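Local coordinates for protein lantibiotic dehydratase (Microbispora corallina, PDB 5EHK) that probably dehydrates serine and threonine residues of the NAI-107 precursor peptide in a tRNA-dependent way during lantibiotic biosynthesis, at residues L728-D733 against E758-Q763. Numbering follows the deposited sequence.
Sequences LAVSMD and ELIAQQ
Two antiparallel strands, 726-730 and 760-763, pair here in a sheet of the lantibiotic dehydratase, with 735-739 bonded along the other edge of the first and 685-693 along that of the second. Leu-728, Val-730, Ile-760 and Gln-762 share one face. Leu-728 and Gln-762 run side by side in the same direction: Leu-728 has CG anti to its backbone N (chi1 -166°), which sets CD2 3.7 Å from OE1 of Gln-762. The Gln-762 chain is extended beyond CG and crosses Val-730 obliquely, so that Val-730 CG2 meets the flat amide, at 4.0 Å from CD. Ile-760 meets the same valine at CB: its CG1 sits in the crowded position between N and carbonyl carbon and packs 3.8 Å from Val-730 CB. Ala-729 and Ala-761 turn to the opposite face. There Leu-759, just before its strand, reaches across with CD1, which touches Ala-729 CB at 3.9 Å and lies against the Val-730 carbonyl; Met-694 and Gln-734 also touch this leucine.

Four backbone bonds hold the register. Those joining Leu-728 and Gln-762 are nearly straight, 175° at the hydrogen of Leu-728 N, and both lie in the carbonyl planes. The Val-730 and Ile-760 pair is looser. Past the strand, Ser-731 OG accepts from Asp-733 N at 2.9 Å, an ST turn that leads toward strand 735-739. The least regular link is Val-730 N to Ile-760 O, 3.1 Å long, its donor 44° above the carbonyl plane.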
loop_
_atom_site.group_PDB
_atom_site.type_symbol
_atom_site.label_atom_id
_atom_site.label_comp_id
_atom_site.label_asym_id
_atom_site.label_seq_id
_atom_site.Cartn_x
_atom_site.Cartn_y
_atom_site.Cartn_z
ATOM N N LEU A 728 -33.678 0.961 16.383
ATOM C CA LEU A 728 -33.356 2.035 15.470
ATOM C C LEU A 728 -32.641 1.372 14.295
ATOM O O LEU A 728 -31.632 0.670 14.486
ATOM C CB LEU A 728 -32.429 3.031 16.159
ATOM C CG LEU A 728 -32.208 4.413 15.536
ATOM C CD1 LEU A 728 -33.519 5.190 15.373
ATOM C CD2 LEU A 728 -31.204 5.206 16.365
ATOM N N ALA A 729 -33.191 1.549 13.094
ATOM C CA ALA A 729 -32.562 1.043 11.871
ATOM C C ALA A 729 -31.658 2.127 11.293
ATOM O O ALA A 729 -32.141 3.170 10.843
ATOM C CB ALA A 729 -33.608 0.605 10.854
ATOM N N VAL A 730 -30.351 1.893 11.351
ATOM C CA VAL A 730 -29.363 2.913 11.005
ATOM C C VAL A 730 -28.569 2.629 9.730
ATOM O O VAL A 730 -27.997 1.552 9.563
ATOM C CB VAL A 730 -28.344 3.125 12.166
ATOM C CG1 VAL A 730 -27.332 4.216 11.806
ATOM C CG2 VAL A 730 -29.063 3.489 13.460
ATOM N N SER A 731 -28.531 3.609 8.837
ATOM C CA SER A 731 -27.527 3.635 7.779
ATOM C C SER A 731 -26.891 5.023 7.711
ATOM O O SER A 731 -26.973 5.797 8.663
ATOM C CB SER A 731 -28.125 3.266 6.434
ATOM O OG SER A 731 -28.000 4.347 5.531
ATOM N N MET A 732 -26.252 5.342 6.592
ATOM C CA MET A 732 -25.677 6.667 6.430
ATOM C C MET A 732 -26.811 7.663 6.261
ATOM O O MET A 732 -26.782 8.757 6.824
ATOM C CB MET A 732 -24.748 6.712 5.223
ATOM C CG MET A 732 -24.127 8.083 4.956
ATOM S SD MET A 732 -23.162 8.139 3.426
ATOM C CE MET A 732 -24.447 7.798 2.215
ATOM N N ASP A 733 -27.818 7.266 5.491
ATOM C CA ASP A 733 -28.928 8.160 5.152
ATOM C C ASP A 733 -30.145 8.145 6.098
ATOM O O ASP A 733 -30.897 9.124 6.135
ATOM C CB ASP A 733 -29.366 7.949 3.698
ATOM C CG ASP A 733 -28.496 8.717 2.710
ATOM O OD1 ASP A 733 -28.346 9.951 2.884
ATOM O OD2 ASP A 733 -27.944 8.088 1.777
ATOM N N GLU A 758 -26.345 -2.837 4.017
ATOM C CA GLU A 758 -25.447 -2.784 5.166
ATOM C C GLU A 758 -26.137 -2.192 6.407
ATOM O O GLU A 758 -25.477 -1.737 7.339
ATOM C CB GLU A 758 -24.166 -2.015 4.811
ATOM C CG GLU A 758 -24.343 -0.497 4.693
ATOM C CD GLU A 758 -25.272 -0.081 3.559
ATOM O OE1 GLU A 758 -25.653 -0.943 2.729
ATOM O OE2 GLU A 758 -25.632 1.117 3.508
ATOM N N LEU A 759 -27.467 -2.242 6.424
ATOM C CA LEU A 759 -28.272 -1.669 7.507
ATOM C C LEU A 759 -28.006 -2.379 8.827
ATOM O O LEU A 759 -27.673 -3.564 8.857
ATOM C CB LEU A 759 -29.762 -1.752 7.152
ATOM C CG LEU A 759 -30.897 -1.154 7.996
ATOM C CD1 LEU A 759 -30.740 0.326 8.216
ATOM C CD2 LEU A 759 -32.235 -1.444 7.313
ATOM N N ILE A 760 -28.125 -1.641 9.924
ATOM C CA ILE A 760 -27.971 -2.238 11.239
ATOM C C ILE A 760 -29.153 -1.897 12.144
ATOM O O ILE A 760 -30.058 -1.155 11.754
ATOM C CB ILE A 760 -26.687 -1.772 11.918
ATOM C CG1 ILE A 760 -26.721 -0.260 12.115
ATOM C CG2 ILE A 760 -25.503 -2.224 11.118
ATOM C CD1 ILE A 760 -25.625 0.268 12.999
ATOM N N ALA A 761 -29.156 -2.478 13.340
ATOM C CA ALA A 761 -30.200 -2.204 14.313
ATOM C C ALA A 761 -29.590 -1.745 15.624
ATOM O O ALA A 761 -28.756 -2.446 16.204
ATOM C CB ALA A 761 -31.042 -3.425 14.527
ATOM N N GLN A 762 -30.012 -0.573 16.095
ATOM C CA GLN A 762 -29.575 -0.104 17.401
ATOM C C GLN A 762 -30.687 -0.222 18.448
ATOM O O GLN A 762 -31.879 0.022 18.176
ATOM C CB GLN A 762 -29.104 1.341 17.323
ATOM C CG GLN A 762 -27.612 1.520 17.085
ATOM C CD GLN A 762 -27.225 2.995 16.935
ATOM O OE1 GLN A 762 -27.893 3.895 17.468
ATOM N NE2 GLN A 762 -26.166 3.246 16.167
ATOM N N GLN A 763 -30.283 -0.615 19.651
ATOM C CA GLN A 763 -31.172 -0.534 20.781
ATOM C C GLN A 763 -31.432 0.935 21.074
ATOM O O GLN A 763 -30.490 1.728 21.171
ATOM C CB GLN A 763 -30.591 -1.235 22.003
ATOM C CG GLN A 763 -31.556 -1.242 23.180
ATOM C CD GLN A 763 -31.112 -2.151 24.313
ATOM O OE1 GLN A 763 -29.916 -2.241 24.637
ATOM N NE2 GLN A 763 -32.084 -2.819 24.941
#